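Local coordinates for protein D-alanyl-D-alanine carboxypeptidase (Mycobacterium tuberculosis H37Rv, PDB 4RYE) that probably trims the terminal D-alanine from peptidoglycan stem peptides, as a serine-type D,D-carboxypeptidase of peptidase family S11, at residues 179-184 and 188-193; 13-18 and 254-259. One frame throughout, in Å; residues are numbered along the deposited sequence.

How the interactions relate
Both contacts belong to one catalytic chain of the penicillin-binding type, but they sit far apart: their centres are separated by about 35 Å, their nearest atoms by about 13 Å. Interaction 1 is a beta hairpin set against helix 91-100 on the helical side of the molecule. Interaction 2 ties the N-terminal loop to helix 246-259, which packs on the large antiparallel sheet. Along the chain the hairpin is nested within the loop that interaction 2 closes. The hairpin is the nearer to the probable active site: the side chain of Ile-191 lies about 10 Å from that of Ser-102 and about 12 Å from that of Lys-50, the probable proton acceptor. Interaction 2 lies away from both.

Interaction 1. Residues 179-184 and 188-193; sequences SAMFPS and EQLIVN
Met-181, a selenomethionine, starts with CG opposite its carbonyl carbon (chi1 -66°) and bends again at chi2 and chi3, which folds its end back across the neighbouring strand onto Glu-188 and Leu-190. CE comes to 3.4 Å from CG of Glu-188, and SE lies 3.9 Å from CB of Leu-190. Glu-188, extended beyond CG, crosses the Met-181 chain at about a right angle. On the same face, CB of Ser-179 touches CD2 of Leu-190 at 3.6 Å.

The other face carries Ala-180, Phe-182, Gln-189 and Ile-191. CG2 of Ile-191 meets CB of Phe-182 at 4.2 Å, while the Phe-182 ring, with CG anti to the backbone N (chi1 -167°), swings away toward Tyr-89. Ala-180 rests on Asp-96 and Leu-100 of helix 91-100.

The two strands form an antiparallel beta hairpin, in which Ala-180 with Ile-191 and Phe-182 with Gln-189 are hydrogen-bonded pairs, each joined by two backbone bonds; the bond from Gln-189 N to Phe-182 O is 2.7 Å long, with 169° at the hydrogen.

Four backbone bonds thus fix the register, and the two faces differ in chemistry: Phe-182 and Ile-191 are buried against the loop residues Val-81, Val-83 and Val-101, whereas Met-181 and Leu-190 form an apolar patch at the surface, bordered by the carboxylate of Glu-188.

Interaction 2. Residues 13-18 and 254-259; sequences VPIPDG and FDWGFA
Trp-256 offers its indole to the N-terminal loop in two ways: the N-H edge to Val-13 O and one face to Ile-15. NE1 donates a short hydrogen bond of 2.6 Å to the backbone O of Val-13. It is bent, with 143° at the hydrogen, and the oxygen lies somewhat out of the ring plane. CG1 of Ile-15 makes a CH-pi contact with the five-membered ring of Trp-256, 3.5 Å from its centroid and 11° off the normal. CD1 of Ile-15 lies over the six-membered ring, nearest CE2 of Trp-256 at 3.7 Å. The Ile-15 chain is extended at chi2, which carries this methyl on across the indole.

The indole stands off the helix because its CG is anti to the backbone N (chi1 179°). Helix 246-259 is the C-terminal helix that packs against the central antiparallel sheet of the beta-lactamase-like (penicillin-recognising) fold; Phe-254 and Phe-258 lie on strands 218-225 and 228-237, while Trp-256 and Ile-15 both touch Ala-35 of strand 32-37.

Farther out, Gln-8 braces the loop from both ends of its amide: NE2 donates to Val-13 O, giving that oxygen a second donor besides the indole, and OE1 accepts from Ile-15 N.

Interaction 1. Residues 179-184 and 188-193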
loop_
_atom_site.group_PDB
_atom_site.type_symbol
_atom_site.label_atom_id
_atom_site.label_comp_id
_atom_site.label_asym_id
_atom_site.label_seq_id
_atom_site.Cartn_x
_atom_site.Cartn_y
_atom_site.Cartn_z
ATOM N N SER A 179 -16.170 -1.583 -3.174
ATOM C CA SER A 179 -16.779 -0.305 -2.833
ATOM C C SER A 179 -17.077 -0.215 -1.348
ATOM O O SER A 179 -17.034 -1.215 -0.629
ATOM C CB SER A 179 -18.074 -0.104 -3.624
ATOM O OG SER A 179 -19.016 -1.113 -3.297
ATOM N N ALA A 180 -17.382 0.995 -0.890
ATOM C CA ALA A 180 -17.774 1.198 0.494
ATOM C C ALA A 180 -18.646 2.431 0.584
ATOM O O ALA A 180 -18.615 3.285 -0.305
ATOM C CB ALA A 180 -16.545 1.349 1.386
HETATM N N MSE A 181 -19.425 2.521 1.658
HETATM C CA MSE A 181 -20.251 3.693 1.903
HETATM C C MSE A 181 -19.487 4.661 2.797
HETATM O O MSE A 181 -18.906 4.257 3.805
HETATM C CB MSE A 181 -21.567 3.296 2.578
HETATM C CG MSE A 181 -22.511 2.453 1.732
HETATM SE SE MSE A 181 -22.942 3.182 -0.032
HETATM C CE MSE A 181 -23.467 4.968 0.401
ATOM N N PHE A 182 -19.489 5.939 2.433
ATOM C CA PHE A 182 -18.823 6.955 3.239
ATOM C C PHE A 182 -19.802 8.092 3.523
ATOM O O PHE A 182 -20.594 8.458 2.655
ATOM C CB PHE A 182 -17.574 7.464 2.517
ATOM C CG PHE A 182 -16.659 8.278 3.384
ATOM C CD1 PHE A 182 -15.716 7.658 4.188
ATOM C CD2 PHE A 182 -16.746 9.666 3.394
ATOM C CE1 PHE A 182 -14.864 8.411 4.991
ATOM C CE2 PHE A 182 -15.910 10.425 4.190
ATOM C CZ PHE A 182 -14.964 9.795 4.996
ATOM N N PRO A 183 -19.776 8.634 4.751
ATOM C CA PRO A 183 -20.714 9.705 5.121
ATOM C C PRO A 183 -20.580 10.941 4.232
ATOM O O PRO A 183 -19.479 11.285 3.798
ATOM C CB PRO A 183 -20.304 10.050 6.556
ATOM C CG PRO A 183 -19.653 8.820 7.077
ATOM C CD PRO A 183 -18.943 8.210 5.891
ATOM N N SER A 184 -21.710 11.588 3.958
ATOM C CA SER A 184 -21.731 12.848 3.230
ATOM C C SER A 184 -22.812 13.708 3.855
ATOM O O SER A 184 -23.496 13.265 4.779
ATOM C CB SER A 184 -22.038 12.616 1.750
ATOM O OG SER A 184 -23.341 12.085 1.576
ATOM N N GLU A 188 -25.068 9.270 2.757
ATOM C CA GLU A 188 -23.878 8.473 2.476
ATOM C C GLU A 188 -23.613 8.361 0.972
ATOM O O GLU A 188 -24.541 8.212 0.173
ATOM C CB GLU A 188 -23.985 7.084 3.121
ATOM C CG GLU A 188 -25.330 6.383 2.899
ATOM C CD GLU A 188 -25.341 4.967 3.446
ATOM O OE1 GLU A 188 -24.423 4.629 4.228
ATOM O OE2 GLU A 188 -26.263 4.196 3.092
ATOM N N GLN A 189 -22.337 8.441 0.606
ATOM C CA GLN A 189 -21.905 8.387 -0.788
ATOM C C GLN A 189 -21.112 7.107 -0.988
ATOM O O GLN A 189 -20.270 6.759 -0.160
ATOM C CB GLN A 189 -21.029 9.607 -1.143
ATOM C CG GLN A 189 -19.824 9.838 -0.199
ATOM C CD GLN A 189 -18.878 10.966 -0.643
ATOM O OE1 GLN A 189 -19.289 12.122 -0.787
ATOM N NE2 GLN A 189 -17.599 10.627 -0.845
ATOM N N LEU A 190 -21.383 6.395 -2.075
ATOM C CA LEU A 190 -20.609 5.200 -2.389
ATOM C C LEU A 190 -19.242 5.603 -2.949
ATOM O O LEU A 190 -19.162 6.379 -3.901
ATOM C CB LEU A 190 -21.377 4.329 -3.393
ATOM C CG LEU A 190 -20.899 2.889 -3.610
ATOM C CD1 LEU A 190 -22.086 1.980 -3.862
ATOM C CD2 LEU A 190 -19.929 2.809 -4.775
ATOM N N ILE A 191 -18.167 5.100 -2.345
ATOM C CA ILE A 191 -16.831 5.285 -2.903
ATOM C C ILE A 191 -16.322 3.962 -3.478
ATOM O O ILE A 191 -16.637 2.892 -2.953
ATOM C CB ILE A 191 -15.834 5.816 -1.859
ATOM C CG1 ILE A 191 -15.738 4.855 -0.663
ATOM C CG2 ILE A 191 -16.243 7.223 -1.409
ATOM C CD1 ILE A 191 -14.595 5.170 0.297
ATOM N N VAL A 192 -15.551 4.038 -4.561
ATOM C CA VAL A 192 -15.084 2.832 -5.241
ATOM C C VAL A 192 -13.590 2.634 -5.040
ATOM O O VAL A 192 -12.826 3.601 -4.885
ATOM C CB VAL A 192 -15.424 2.837 -6.753
ATOM C CG1 VAL A 192 -16.916 2.998 -6.960
ATOM C CG2 VAL A 192 -14.675 3.948 -7.476
ATOM N N ASN A 193 -13.181 1.369 -5.024
ATOM C CA ASN A 193 -11.787 1.008 -4.865
ATOM C C ASN A 193 -11.009 1.378 -6.126
ATOM O O ASN A 193 -11.352 0.931 -7.219
ATOM C CB ASN A 193 -11.682 -0.503 -4.621
ATOM C CG ASN A 193 -10.333 -0.915 -4.067
ATOM O OD1 ASN A 193 -9.299 -0.330 -4.398
ATOM N ND2 ASN A 193 -10.335 -1.934 -3.217
#

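Interaction 2. Residues 13-18 and 254-259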
loop_
_atom_site.group_PDB
_atom_site.type_symbol
_atom_site.label_atom_id
_atom_site.label_comp_id
_atom_site.label_asym_id
_atom_site.label_seq_id
_atom_site.Cartn_x
_atom_site.Cartn_y
_atom_site.Cartn_z
ATOM N N VAL A 13 12.264 -17.886 -17.117
ATOM C CA VAL A 13 11.883 -17.025 -18.224
ATOM C C VAL A 13 12.294 -15.593 -17.908
ATOM O O VAL A 13 11.996 -15.089 -16.822
ATOM C CB VAL A 13 10.360 -17.085 -18.447
ATOM C CG1 VAL A 13 9.895 -15.923 -19.309
ATOM C CG2 VAL A 13 9.968 -18.432 -19.063
ATOM N N PRO A 14 12.988 -14.936 -18.850
ATOM C CA PRO A 14 13.386 -13.534 -18.666
ATOM C C PRO A 14 12.180 -12.649 -18.351
ATOM O O PRO A 14 11.145 -12.733 -19.028
ATOM C CB PRO A 14 13.974 -13.153 -20.036
ATOM C CG PRO A 14 14.423 -14.448 -20.630
ATOM C CD PRO A 14 13.411 -15.463 -20.161
ATOM N N ILE A 15 12.315 -11.824 -17.320
ATOM C CA ILE A 15 11.245 -10.933 -16.889
ATOM C C ILE A 15 11.198 -9.705 -17.796
ATOM O O ILE A 15 12.195 -8.995 -17.935
ATOM C CB ILE A 15 11.440 -10.533 -15.413
ATOM C CG1 ILE A 15 11.322 -11.776 -14.523
ATOM C CG2 ILE A 15 10.439 -9.464 -14.985
ATOM C CD1 ILE A 15 11.489 -11.508 -13.022
ATOM N N PRO A 16 10.044 -9.467 -18.443
ATOM C CA PRO A 16 9.920 -8.357 -19.397
ATOM C C PRO A 16 10.240 -7.019 -18.750
ATOM O O PRO A 16 10.005 -6.847 -17.553
ATOM C CB PRO A 16 8.440 -8.409 -19.799
ATOM C CG PRO A 16 8.080 -9.867 -19.682
ATOM C CD PRO A 16 8.837 -10.314 -18.422
ATOM N N ASP A 17 10.788 -6.087 -19.522
ATOM C CA ASP A 17 11.089 -4.763 -18.991
ATOM C C ASP A 17 9.795 -4.047 -18.604
ATOM O O ASP A 17 8.733 -4.315 -19.173
ATOM C CB ASP A 17 11.875 -3.930 -20.010
ATOM C CG ASP A 17 13.204 -4.569 -20.396
ATOM O OD1 ASP A 17 13.667 -5.487 -19.683
ATOM O OD2 ASP A 17 13.790 -4.145 -21.419
ATOM N N GLY A 18 9.888 -3.141 -17.635
ATOM C CA GLY A 18 8.729 -2.386 -17.187
ATOM C C GLY A 18 9.127 -1.043 -16.606
ATOM O O GLY A 18 10.315 -0.772 -16.426
ATOM N N PHE A 254 3.143 -10.929 -11.568
ATOM C CA PHE A 254 2.324 -11.989 -10.982
ATOM C C PHE A 254 2.297 -13.221 -11.884
ATOM O O PHE A 254 2.530 -14.345 -11.410
ATOM C CB PHE A 254 0.892 -11.484 -10.716
ATOM C CG PHE A 254 0.740 -10.693 -9.425
ATOM C CD1 PHE A 254 1.246 -11.175 -8.218
ATOM C CD2 PHE A 254 0.073 -9.473 -9.425
ATOM C CE1 PHE A 254 1.090 -10.445 -7.033
ATOM C CE2 PHE A 254 -0.081 -8.740 -8.258
ATOM C CZ PHE A 254 0.427 -9.224 -7.054
ATOM N N ASP A 255 2.019 -13.014 -13.175
ATOM C CA ASP A 255 2.007 -14.106 -14.149
ATOM C C ASP A 255 3.346 -14.850 -14.142
ATOM O O ASP A 255 3.388 -16.084 -14.131
ATOM C CB ASP A 255 1.773 -13.585 -15.578
ATOM C CG ASP A 255 0.304 -13.303 -15.889
ATOM O OD1 ASP A 255 -0.575 -13.616 -15.060
ATOM O OD2 ASP A 255 0.034 -12.773 -16.990
ATOM N N TRP A 256 4.437 -14.093 -14.186
ATOM C CA TRP A 256 5.766 -14.696 -14.162
ATOM C C TRP A 256 5.968 -15.518 -12.886
ATOM O O TRP A 256 6.492 -16.632 -12.933
ATOM C CB TRP A 256 6.854 -13.631 -14.292
ATOM C CG TRP A 256 8.248 -14.212 -14.251
ATOM C CD1 TRP A 256 9.000 -14.640 -15.311
ATOM C CD2 TRP A 256 9.039 -14.439 -13.079
ATOM N NE1 TRP A 256 10.209 -15.113 -14.866
ATOM C CE2 TRP A 256 10.254 -15.006 -13.500
ATOM C CE3 TRP A 256 8.833 -14.222 -11.714
ATOM C CZ2 TRP A 256 11.270 -15.359 -12.594
ATOM C CZ3 TRP A 256 9.840 -14.571 -10.821
ATOM C CH2 TRP A 256 11.036 -15.130 -11.264
ATOM N N GLY A 257 5.540 -14.968 -11.755
ATOM C CA GLY A 257 5.683 -15.644 -10.478
ATOM C C GLY A 257 4.861 -16.920 -10.382
ATOM O O GLY A 257 5.297 -17.911 -9.795
ATOM N N PHE A 258 3.656 -16.895 -10.938
ATOM C CA PHE A 258 2.772 -18.055 -10.856
ATOM C C PHE A 258 3.236 -19.161 -11.784
ATOM O O PHE A 258 2.962 -20.339 -11.549
ATOM C CB PHE A 258 1.311 -17.655 -11.147
ATOM C CG PHE A 258 0.669 -16.888 -10.027
ATOM C CD1 PHE A 258 0.726 -17.362 -8.725
ATOM C CD2 PHE A 258 0.035 -15.670 -10.267
ATOM C CE1 PHE A 258 0.140 -16.643 -7.682
ATOM C CE2 PHE A 258 -0.545 -14.951 -9.234
ATOM C CZ PHE A 258 -0.485 -15.435 -7.936
ATOM N N ALA A 259 3.939 -18.774 -12.844
ATOM C CA ALA A 259 4.434 -19.736 -13.808
ATOM C C ALA A 259 5.760 -20.352 -13.350
ATOM O O ALA A 259 6.170 -21.397 -13.853
ATOM C CB ALA A 259 4.588 -19.083 -15.178
#